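Local structure of putative monooxygenase (Fusobacterium nucleatum subsp. nucleatum, 3MCS) at residues A[128-133]-A[192-197]; A[114-119]-A[164-169]; A[100-105]-A[149-154]; A[47-52]-A[198-203]. The protein is a putative monooxygenase of the antibiotic-biosynthesis monooxygenase family, carrying two copies of the family domain in one chain, and probably oxidises a substrate not yet identified. All coordinates share one frame; numbering follows the deposited sequence. Where two conformers were deposited one is given.

Interaction 1. Residues A[128-133]-A[192-197]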
# COMPACT_ATOMS: atom_id res chain seq x y z
N LYS A 128 -11.73 15.86 10.74
CA LYS A 128 -13.11 15.40 10.58
C LYS A 128 -13.58 15.66 9.14
O LYS A 128 -13.89 14.72 8.39
CB LYS A 128 -14.07 16.08 11.58
CG LYS A 128 -13.84 15.74 13.05
N GLU A 129 -13.58 16.94 8.76
CA GLU A 129 -14.05 17.34 7.42
C GLU A 129 -13.29 16.64 6.28
O GLU A 129 -13.91 16.25 5.29
CB GLU A 129 -13.97 18.86 7.25
CG GLU A 129 -14.49 19.36 5.89
CD GLU A 129 -14.49 20.89 5.75
OE1 GLU A 129 -13.89 21.59 6.59
OE2 GLU A 129 -15.12 21.38 4.78
N PHE A 130 -11.97 16.51 6.43
CA PHE A 130 -11.12 15.90 5.41
C PHE A 130 -11.41 14.43 5.22
O PHE A 130 -11.41 13.92 4.10
CB PHE A 130 -9.65 16.07 5.80
CG PHE A 130 -8.68 15.43 4.85
CD1 PHE A 130 -8.36 14.09 4.98
CD2 PHE A 130 -8.06 16.16 3.85
CE1 PHE A 130 -7.44 13.49 4.10
CE2 PHE A 130 -7.14 15.57 2.98
CZ PHE A 130 -6.83 14.23 3.11
N ALA A 131 -11.65 13.74 6.33
CA ALA A 131 -11.91 12.30 6.30
C ALA A 131 -13.05 12.00 5.34
O ALA A 131 -12.93 11.16 4.46
CB ALA A 131 -12.23 11.77 7.71
N GLU A 132 -14.15 12.70 5.48
CA GLU A 132 -15.28 12.44 4.60
C GLU A 132 -14.95 12.79 3.16
O GLU A 132 -15.43 12.12 2.24
CB GLU A 132 -16.54 13.18 5.11
CG GLU A 132 -16.99 12.69 6.51
CD GLU A 132 -17.30 11.17 6.55
OE1 GLU A 132 -18.28 10.75 5.88
OE2 GLU A 132 -16.58 10.41 7.26
N ILE A 133 -14.12 13.82 2.96
CA ILE A 133 -13.73 14.24 1.62
C ILE A 133 -12.89 13.17 0.91
O ILE A 133 -13.22 12.72 -0.18
CB ILE A 133 -12.99 15.59 1.62
CG1 ILE A 133 -13.96 16.73 2.05
CG2 ILE A 133 -12.43 15.87 0.24
CD1 ILE A 133 -13.32 18.12 2.23
N ASP A 192 -5.24 23.89 2.09
CA ASP A 192 -4.90 24.50 3.39
C ASP A 192 -5.22 23.59 4.58
O ASP A 192 -4.96 23.96 5.72
CB ASP A 192 -5.62 25.85 3.55
CG ASP A 192 -5.20 26.85 2.48
OD1 ASP A 192 -3.98 26.93 2.18
OD2 ASP A 192 -6.08 27.55 1.93
N MSE A 193 -5.78 22.41 4.32
CA MSE A 193 -6.07 21.47 5.39
C MSE A 193 -4.88 20.56 5.65
O MSE A 193 -4.81 19.93 6.69
CB MSE A 193 -7.25 20.59 5.02
CG MSE A 193 -8.53 21.30 4.70
SE MSE A 193 -9.91 19.98 4.45
CE MSE A 193 -11.35 21.18 3.97
N ILE A 194 -3.96 20.51 4.69
CA ILE A 194 -2.80 19.62 4.78
C ILE A 194 -1.53 20.25 5.33
O ILE A 194 -1.20 21.39 4.97
CB ILE A 194 -2.49 19.06 3.38
CG1 ILE A 194 -3.66 18.19 2.92
CG2 ILE A 194 -1.17 18.27 3.39
CD1 ILE A 194 -3.60 17.73 1.46
N ALA A 195 -0.82 19.49 6.17
CA ALA A 195 0.44 19.92 6.80
C ALA A 195 1.64 19.46 6.01
O ALA A 195 2.68 20.11 6.03
CB ALA A 195 0.54 19.38 8.23
N GLY A 196 1.50 18.34 5.33
CA GLY A 196 2.61 17.78 4.57
C GLY A 196 2.15 16.62 3.71
O GLY A 196 1.13 15.97 4.02
N LYS A 197 2.91 16.32 2.66
CA LYS A 197 2.50 15.29 1.73
C LYS A 197 3.69 14.71 1.01
O LYS A 197 4.57 15.44 0.57
CB LYS A 197 1.55 15.91 0.73
CG LYS A 197 0.68 14.97 -0.07
CD LYS A 197 -0.31 15.86 -0.84
CE LYS A 197 -1.38 15.12 -1.64
NZ LYS A 197 -2.39 16.13 -2.13

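Interaction 2. Residues A[114-119]-A[164-169]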
# COMPACT_ATOMS: atom_id res chain seq x y z
N PHE A 114 1.06 0.02 -12.57
CA PHE A 114 1.58 1.24 -11.98
C PHE A 114 1.05 1.45 -10.56
O PHE A 114 -0.15 1.58 -10.36
CB PHE A 114 1.17 2.40 -12.87
CG PHE A 114 1.81 3.71 -12.52
CD1 PHE A 114 3.05 4.06 -13.03
CD2 PHE A 114 1.14 4.63 -11.72
CE1 PHE A 114 3.62 5.29 -12.74
CE2 PHE A 114 1.70 5.84 -11.41
CZ PHE A 114 2.94 6.18 -11.92
N ALA A 115 1.96 1.50 -9.59
CA ALA A 115 1.63 1.64 -8.19
C ALA A 115 2.12 2.97 -7.61
O ALA A 115 3.18 3.46 -7.97
CB ALA A 115 2.25 0.49 -7.43
N VAL A 116 1.32 3.55 -6.71
CA VAL A 116 1.63 4.82 -6.05
C VAL A 116 1.32 4.72 -4.58
O VAL A 116 0.35 4.04 -4.21
CB VAL A 116 0.80 5.96 -6.59
CG1 VAL A 116 1.28 7.26 -6.03
CG2 VAL A 116 0.88 5.99 -8.10
N TYR A 117 2.14 5.34 -3.73
CA TYR A 117 1.90 5.36 -2.29
C TYR A 117 2.04 6.78 -1.76
O TYR A 117 3.09 7.40 -1.87
CB TYR A 117 2.85 4.43 -1.55
CG TYR A 117 2.63 4.36 -0.06
CD1 TYR A 117 1.46 3.86 0.47
CD2 TYR A 117 3.64 4.74 0.83
CE1 TYR A 117 1.27 3.79 1.88
CE2 TYR A 117 3.47 4.68 2.22
CZ TYR A 117 2.30 4.20 2.75
OH TYR A 117 2.18 4.15 4.14
N THR A 118 0.96 7.26 -1.17
CA THR A 118 0.90 8.59 -0.65
C THR A 118 0.65 8.59 0.85
O THR A 118 -0.12 7.77 1.33
CB THR A 118 -0.27 9.31 -1.35
OG1 THR A 118 -0.07 9.27 -2.77
CG2 THR A 118 -0.41 10.76 -0.85
N VAL A 119 1.33 9.49 1.58
CA VAL A 119 1.11 9.71 3.01
C VAL A 119 0.74 11.19 3.21
O VAL A 119 1.46 12.07 2.75
CB VAL A 119 2.33 9.39 3.86
CG1 VAL A 119 2.05 9.73 5.32
CG2 VAL A 119 2.72 7.90 3.70
N LEU A 164 -2.45 6.18 1.58
CA LEU A 164 -3.17 5.71 0.39
C LEU A 164 -2.29 4.92 -0.56
O LEU A 164 -1.33 5.45 -1.12
CB LEU A 164 -3.77 6.90 -0.36
CG LEU A 164 -4.61 6.50 -1.57
CD1 LEU A 164 -5.79 5.67 -1.08
CD2 LEU A 164 -5.09 7.73 -2.39
N PHE A 165 -2.61 3.64 -0.73
CA PHE A 165 -1.92 2.78 -1.68
C PHE A 165 -2.88 2.51 -2.80
O PHE A 165 -4.02 2.16 -2.56
CB PHE A 165 -1.53 1.45 -1.06
CG PHE A 165 -0.77 0.54 -2.00
CD1 PHE A 165 0.48 0.92 -2.49
CD2 PHE A 165 -1.28 -0.70 -2.36
CE1 PHE A 165 1.20 0.08 -3.33
CE2 PHE A 165 -0.56 -1.55 -3.21
CZ PHE A 165 0.68 -1.15 -3.70
N GLU A 166 -2.42 2.68 -4.03
CA GLU A 166 -3.29 2.49 -5.19
C GLU A 166 -2.54 1.92 -6.37
O GLU A 166 -1.42 2.30 -6.64
CB GLU A 166 -3.99 3.82 -5.54
CG GLU A 166 -3.08 5.03 -5.58
CD GLU A 166 -3.83 6.35 -5.77
OE1 GLU A 166 -5.06 6.34 -6.04
OE2 GLU A 166 -3.17 7.41 -5.64
N VAL A 167 -3.17 0.97 -7.06
CA VAL A 167 -2.59 0.32 -8.22
C VAL A 167 -3.50 0.57 -9.43
O VAL A 167 -4.70 0.53 -9.29
CB VAL A 167 -2.42 -1.17 -7.96
CG1 VAL A 167 -1.84 -1.85 -9.16
CG2 VAL A 167 -1.53 -1.39 -6.71
N TYR A 168 -2.89 0.87 -10.59
CA TYR A 168 -3.58 1.17 -11.85
C TYR A 168 -3.13 0.21 -12.95
O TYR A 168 -2.02 -0.35 -12.89
CB TYR A 168 -3.33 2.62 -12.26
CG TYR A 168 -3.90 3.63 -11.29
CD1 TYR A 168 -3.20 3.99 -10.15
CD2 TYR A 168 -5.14 4.23 -11.50
CE1 TYR A 168 -3.71 4.89 -9.23
CE2 TYR A 168 -5.66 5.15 -10.59
CZ TYR A 168 -4.94 5.47 -9.45
OH TYR A 168 -5.44 6.39 -8.53
N LYS A 169 -3.97 0.02 -13.97
CA LYS A 169 -3.62 -0.94 -15.05
C LYS A 169 -2.42 -0.44 -15.87
O LYS A 169 -1.60 -1.25 -16.35
CB LYS A 169 -4.83 -1.28 -15.96
CG LYS A 169 -5.13 -0.29 -17.09
CD LYS A 169 -6.38 -0.65 -17.91
CE LYS A 169 -6.64 0.46 -18.96
NZ LYS A 169 -7.95 0.39 -19.62
O HOH W 1 -1.23 7.00 -3.45

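Interaction 3. Residues A[100-105]-A[149-154]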
# COMPACT_ATOMS: atom_id res chain seq x y z
N GLN A 100 -9.88 2.27 6.31
CA GLN A 100 -11.17 2.99 6.17
C GLN A 100 -11.89 2.45 4.97
O GLN A 100 -13.09 2.16 5.03
CB GLN A 100 -10.96 4.48 6.02
CG GLN A 100 -10.46 5.14 7.29
CD GLN A 100 -11.52 5.27 8.38
OE1 GLN A 100 -12.73 5.27 8.11
NE2 GLN A 100 -11.07 5.41 9.62
N ILE A 101 -11.15 2.36 3.86
CA ILE A 101 -11.62 1.76 2.63
C ILE A 101 -10.52 0.88 2.03
O ILE A 101 -9.36 1.28 1.95
CB ILE A 101 -11.98 2.80 1.59
CG1 ILE A 101 -13.01 3.77 2.13
CG2 ILE A 101 -12.52 2.08 0.37
CD1 ILE A 101 -13.45 4.78 1.11
N ALA A 102 -10.90 -0.33 1.65
CA ALA A 102 -10.01 -1.25 0.98
C ALA A 102 -10.85 -1.95 -0.10
O ALA A 102 -11.78 -2.71 0.21
CB ALA A 102 -9.41 -2.25 1.95
N LYS A 103 -10.53 -1.67 -1.37
CA LYS A 103 -11.24 -2.21 -2.53
C LYS A 103 -10.25 -2.62 -3.62
O LYS A 103 -9.35 -1.86 -3.94
CB LYS A 103 -12.22 -1.18 -3.09
CG LYS A 103 -13.38 -0.82 -2.14
CD LYS A 103 -14.19 0.41 -2.62
CE LYS A 103 -15.13 0.13 -3.79
NZ LYS A 103 -16.43 -0.49 -3.45
N ASP A 104 -10.41 -3.82 -4.17
CA ASP A 104 -9.51 -4.26 -5.25
C ASP A 104 -10.12 -5.27 -6.23
O ASP A 104 -11.24 -5.78 -6.04
CB ASP A 104 -8.18 -4.80 -4.68
CG ASP A 104 -8.33 -6.11 -3.91
OD1 ASP A 104 -9.30 -6.86 -4.10
OD2 ASP A 104 -7.42 -6.41 -3.13
N LYS A 105 -9.39 -5.46 -7.33
CA LYS A 105 -9.69 -6.45 -8.34
C LYS A 105 -8.46 -7.35 -8.30
O LYS A 105 -7.45 -6.98 -7.71
CB LYS A 105 -9.86 -5.80 -9.72
CG LYS A 105 -10.97 -4.74 -9.82
CD LYS A 105 -11.07 -4.12 -11.21
N LEU A 149 -6.86 -1.06 -7.64
CA LEU A 149 -6.84 -1.16 -6.17
C LEU A 149 -6.71 0.19 -5.48
O LEU A 149 -6.01 1.05 -5.95
CB LEU A 149 -5.65 -2.06 -5.76
CG LEU A 149 -5.26 -2.35 -4.32
CD1 LEU A 149 -4.33 -3.55 -4.25
CD2 LEU A 149 -4.61 -1.16 -3.67
N VAL A 150 -7.42 0.36 -4.37
CA VAL A 150 -7.28 1.54 -3.54
C VAL A 150 -7.39 1.09 -2.08
O VAL A 150 -8.42 0.55 -1.68
CB VAL A 150 -8.33 2.66 -3.84
CG1 VAL A 150 -8.16 3.18 -5.24
CG2 VAL A 150 -9.78 2.18 -3.62
N TYR A 151 -6.31 1.25 -1.30
CA TYR A 151 -6.38 0.99 0.13
C TYR A 151 -6.17 2.33 0.83
O TYR A 151 -5.12 2.96 0.65
CB TYR A 151 -5.35 -0.02 0.64
CG TYR A 151 -5.40 -1.43 0.06
CD1 TYR A 151 -6.56 -1.97 -0.52
CD2 TYR A 151 -4.30 -2.27 0.21
CE1 TYR A 151 -6.59 -3.27 -1.01
CE2 TYR A 151 -4.32 -3.57 -0.28
CZ TYR A 151 -5.47 -4.07 -0.88
OH TYR A 151 -5.48 -5.38 -1.34
N LEU A 152 -7.15 2.76 1.62
CA LEU A 152 -7.09 4.03 2.33
C LEU A 152 -7.29 3.81 3.81
O LEU A 152 -8.26 3.18 4.23
CB LEU A 152 -8.21 4.97 1.84
CG LEU A 152 -8.36 6.32 2.55
CD1 LEU A 152 -7.16 7.24 2.29
CD2 LEU A 152 -9.62 6.98 2.11
N GLY A 153 -6.37 4.35 4.61
CA GLY A 153 -6.48 4.22 6.06
C GLY A 153 -5.67 5.23 6.83
O GLY A 153 -4.99 6.07 6.23
N THR A 154 -5.76 5.16 8.15
CA THR A 154 -5.06 6.10 9.02
C THR A 154 -4.06 5.34 9.89
O THR A 154 -4.30 4.23 10.33
CB THR A 154 -6.06 6.90 9.86
OG1 THR A 154 -6.88 6.01 10.64
CG2 THR A 154 -6.96 7.73 8.95

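Interaction 4. Residues A[47-52]-A[198-203]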
# COMPACT_ATOMS: atom_id res chain seq x y z
N ALA A 47 6.99 -3.31 -4.00
CA ALA A 47 7.36 -2.26 -4.93
C ALA A 47 8.69 -1.65 -4.49
O ALA A 47 9.19 -1.97 -3.42
CB ALA A 47 6.29 -1.19 -4.98
N THR A 48 9.24 -0.75 -5.30
CA THR A 48 10.51 -0.12 -5.00
C THR A 48 10.50 1.35 -5.38
O THR A 48 9.90 1.72 -6.38
CB THR A 48 11.68 -0.79 -5.80
OG1 THR A 48 11.67 -2.21 -5.64
CG2 THR A 48 13.00 -0.29 -5.35
N ASP A 49 11.17 2.17 -4.57
CA ASP A 49 11.40 3.59 -4.85
C ASP A 49 12.91 3.70 -5.05
O ASP A 49 13.68 3.46 -4.13
CB ASP A 49 10.93 4.45 -3.68
CG ASP A 49 11.03 5.94 -3.95
OD1 ASP A 49 11.45 6.35 -5.05
OD2 ASP A 49 10.67 6.72 -3.04
N GLU A 50 13.36 4.01 -6.26
CA GLU A 50 14.80 4.08 -6.54
C GLU A 50 15.42 5.49 -6.51
O GLU A 50 16.63 5.65 -6.74
CB GLU A 50 15.11 3.38 -7.88
CG GLU A 50 14.73 1.90 -7.86
CD GLU A 50 15.57 1.02 -8.81
OE1 GLU A 50 15.73 1.37 -10.01
OE2 GLU A 50 16.05 -0.04 -8.32
N ARG A 51 14.62 6.50 -6.20
CA ARG A 51 15.12 7.86 -6.09
C ARG A 51 16.07 7.98 -4.90
O ARG A 51 15.81 7.44 -3.85
CB ARG A 51 13.96 8.83 -5.90
CG ARG A 51 13.03 8.93 -7.09
CD ARG A 51 11.87 9.86 -6.77
NE ARG A 51 11.01 9.31 -5.71
CZ ARG A 51 10.04 9.99 -5.11
NH1 ARG A 51 9.78 11.25 -5.44
NH2 ARG A 51 9.33 9.42 -4.13
N ASP A 52 17.19 8.69 -5.08
CA ASP A 52 18.19 8.89 -4.02
C ASP A 52 18.87 7.60 -3.53
O ASP A 52 20.05 7.35 -3.81
CB ASP A 52 17.59 9.63 -2.80
CG ASP A 52 17.00 10.97 -3.17
OD1 ASP A 52 17.34 11.50 -4.25
OD2 ASP A 52 16.21 11.50 -2.36
N LYS A 198 3.72 13.39 0.91
CA LYS A 198 4.76 12.70 0.20
C LYS A 198 4.10 11.64 -0.68
O LYS A 198 3.49 10.68 -0.18
CB LYS A 198 5.83 12.11 1.15
CG LYS A 198 7.04 11.48 0.39
CD LYS A 198 8.25 11.14 1.28
N ARG A 199 4.17 11.86 -1.99
CA ARG A 199 3.64 10.94 -2.99
C ARG A 199 4.82 10.21 -3.59
O ARG A 199 5.81 10.83 -3.94
CB ARG A 199 2.92 11.68 -4.11
CG ARG A 199 2.49 10.80 -5.30
CD ARG A 199 1.95 11.67 -6.43
NE ARG A 199 3.00 12.45 -7.09
CZ ARG A 199 3.37 12.29 -8.36
NH1 ARG A 199 2.76 11.43 -9.16
NH2 ARG A 199 4.34 13.04 -8.85
N ALA A 200 4.72 8.90 -3.70
CA ALA A 200 5.79 8.14 -4.25
C ALA A 200 5.29 7.22 -5.34
O ALA A 200 4.58 6.26 -5.07
CB ALA A 200 6.46 7.32 -3.17
N GLU A 201 5.64 7.55 -6.57
CA GLU A 201 5.34 6.70 -7.68
C GLU A 201 6.31 5.53 -7.48
O GLU A 201 7.48 5.74 -7.24
CB GLU A 201 5.56 7.41 -9.01
CG GLU A 201 4.72 8.65 -9.20
CD GLU A 201 4.84 9.24 -10.59
OE1 GLU A 201 5.44 8.59 -11.48
OE2 GLU A 201 4.32 10.35 -10.80
N LEU A 202 5.81 4.31 -7.57
CA LEU A 202 6.63 3.14 -7.27
C LEU A 202 6.77 2.13 -8.42
O LEU A 202 5.85 1.90 -9.18
CB LEU A 202 6.06 2.41 -6.05
CG LEU A 202 6.06 3.13 -4.69
CD1 LEU A 202 5.29 2.28 -3.66
CD2 LEU A 202 7.45 3.40 -4.19
N GLN A 203 7.95 1.54 -8.48
CA GLN A 203 8.35 0.56 -9.45
C GLN A 203 7.88 -0.81 -8.92
O GLN A 203 8.37 -1.32 -7.93
CB GLN A 203 9.88 0.65 -9.58
CG GLN A 203 10.62 -0.23 -10.58
CD GLN A 203 12.14 0.01 -10.53
OE1 GLN A 203 12.90 -0.86 -10.10
NE2 GLN A 203 12.58 1.19 -10.92

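Interaction 1. Residues A[128-133]-A[192-197]
The ring of Phe-130 meets the selenium of Met-193 at its edge, near the ring plane, while CG1 of Ile-194 approaches CE2 of Phe-130 obliquely at 4.4 Å. Beyond the two segments the ring of Trp-162 also meets that of Phe-130, their planes inclined by about 55°. The second flat group is the carboxylate of Glu-129. Atom CD of Glu-129 lies 3.6 Å from the terminal methyl CE of Met-193, and both oxygens are almost equally distant from that methyl, which puts CE over the flat of the carboxylate rather than beyond its tip. Met-193, a selenomethionine, reaches so far because its chain is fully extended beyond CG (chi2 -174°, chi3 -177°), crossing Glu-129 and Ile-133 at about a right angle. SE of Met-193 passes CB of Phe-130 at 4.1 Å, and CE of Met-193 ends 4.0 Å from CD1 of Ile-133. No hydrogen bond joins the two segments, so contact rests on van der Waals packing. In fold terms, the N-terminal part of helix 127-143 is touched here by the chain leading into strand 194-209. At the start of that strand a classic beta bulge, with Ala-195 and Gly-196 both facing Asp-121, turns the chain round a corner. On the helix, Phe-130 and Glu-129 both hold CG anti to the backbone N. With this shared torsion Phe-130 is buried, whereas Glu-129, its neighbour on the helix, is exposed. Thr-190 of helix 181-190 touches Phe-130, and Tyr-186 and Gln-189 of the same helix touch Ile-133.

Interaction 2. Residues A[114-119]-A[164-169]
Six backbone hydrogen bonds tie 114-119 to 164-169 as antiparallel neighbours, their axes 4.7 Å apart and their directions at 164°. They come as two-bond pairs at Phe-114 with Tyr-168, Val-116 with Glu-166 and Thr-118 with Leu-164; the straightest is Leu-164 N to Thr-118 O, 2.8 Å long. The face carrying Ala-115, Tyr-117, Phe-165 and Val-167 is buried and meets through apolar atoms. There CB of Phe-165 lies at the edge of the Tyr-117 ring, 4.1 Å from CD1 of Tyr-117. CE1 of Phe-165 comes within 4.3 Å of CB of Ala-115, and Val-167 CG2 lies against the same methyl. The other face is mixed, with a water on it and with Phe-114 and Leu-164 partly exposed. Glu-166 puts CG in the crowded position between its backbone N and carbonyl carbon (chi1 47°). That CG lies against CB of Val-116, and the extended chain carries the carboxylate on toward Tyr-168 and the water. Glu-166 OE1 accepts from Tyr-168 OH at 2.5 Å, the hydroxyl standing above the carboxylate plane. OE2 accepts a hydrogen bond from the water, which also donates to Leu-164 O and accepts from Thr-118 OG1 at 2.6 Å. These partners satisfy a buried acid whose ionisation may be shifted by its surroundings. An acetate, probably from the crystallisation liquor, lies about 4 Å from the side chain of Leu-164, which could mark a pocket on this side. Helix 171-178 covers the same face, Tyr-174 and His-177 meeting the Tyr-168 ring. In the sheet, strand 114-122 continues to 194-209 and strand 161-168 to 147-155.

Interaction 3. Residues A[100-105]-A[149-154]
Strands 101-104 and 149-154 run antiparallel at 169°, with two-bond pairs at Ile-101 with Leu-152 and Lys-103 with Val-150, and with Leu-152 O also accepting from Gln-100 N at 2.8 Å. The principal side-chain link is between Tyr-151 and Asp-104. Tyr-151 OH donates to Asp-104 OD2 over 2.8 Å, arriving on the anti lone pair, with OD2 at the ring edge and in its plane. The carboxylate and the ring are turned 48° against each other. Asp-104 places CG in the crowded position between backbone N and carbonyl carbon, chi1 68°, and this brings the acid toward the tyrosine. Its other oxygen, OD1, accepts from Leu-213 N, while OD2 has a weak further bond from Asn-209, so a buried carboxylate is gripped from several directions, which would probably stabilise its charged form. At this hydroxyl end of the ring, CB of Asp-104 also rests 3.8 Å from CG of Leu-149. Leu-149 CD2 holds one face of the Tyr-151 ring, 3.7 Å above the plane and over its centre. Farther from the hydroxyl, CD1 of Tyr-151 lies 3.8 Å from CB of Ala-102. Across the sheet, Ile-101, Lys-103, Val-150 and Leu-152 face helix 127-143, where Val-138 touches Val-150 and Leu-152; the bent chain of Lys-103 ends in a salt bridge to Asp-214. Gln-100 and Ile-101 facing one Leu-152 form a classic beta bulge, placed where strand 91-104 turns a corner, consistent with the strongly bent sheet of a dimeric alpha-beta barrel fold.

Interaction 4. Residues A[47-52]-A[198-203]
Gln-203 and Glu-50 meet obliquely with extended side chains, their amide and carboxylate planes 70° apart. Gln-203 has CG anti to the backbone N, and its NE2 gives a weak hydrogen bond to Glu-50 OE1 at 3.3 Å. The other Glu-50 oxygen lies close to the like-charged Glu-20, a probable source of repulsion at this exposed end of the contact. Arg-51 is directed differently: bent at chi3 (-65°), it grips Asp-49 side-on. NE reaches OD1 of Asp-49 at 3.1 Å along its syn lone pair, nearly in the guanidinium plane, while NH2 meets OD2 from above the carboxylate plane. This salt bridge fixes the group's rotation, so that NH2 of Arg-51 comes to CB of Ala-200 at 3.7 Å. Leu-202 is the apolar centre of the contact. Its CD2 packs on CB of Asp-49 at 3.7 Å, its CB and CD1 lie against the methyl of Ala-47, and Tyr-57 of strand 55-62 also touches it. Thr-48 turns to the same side as Gln-203, where its OG1 bonds to Tyr-23 OH. Beneath them are two backbone bonds: Thr-48 N to Gln-203 O, 2.8 Å, bent on a carbonyl lone pair, and the straighter Gln-203 N to Thr-48 O at 2.9 Å. The short strands are steeply inclined, at 123°, so pairing is confined to this one antiparallel bridge. Strand 41-49 of the first family domain thus joins strand 194-209, which also pairs with 114-122 of the second; this crossing-over between two halves is consistent with a dimeric alpha-beta barrel built within a single chain.

Overall arrangement
Interactions 2 and 3 are the buried core of one half of the sheet, joined through strands 161-168 and 147-155 by the probable hydrogen bonds Phe-165 O to Tyr-151 N and Val-167 N to Leu-149 O. Interaction 4 is partly buried and adjoins interaction 2 on its other side, across strands 114-122 and 194-209. Interaction 1 lies at the surface, about 19 Å from interaction 2 between centres, and shares strand 194-209 with interaction 4. Chemistry follows place: the core contacts combine regular backbone pairing with satisfied buried acids, interaction 4 has one backbone bridge with salt bridges inside each segment beside it, and interaction 1, without hydrogen bonds between its segments, rests on van der Waals contact.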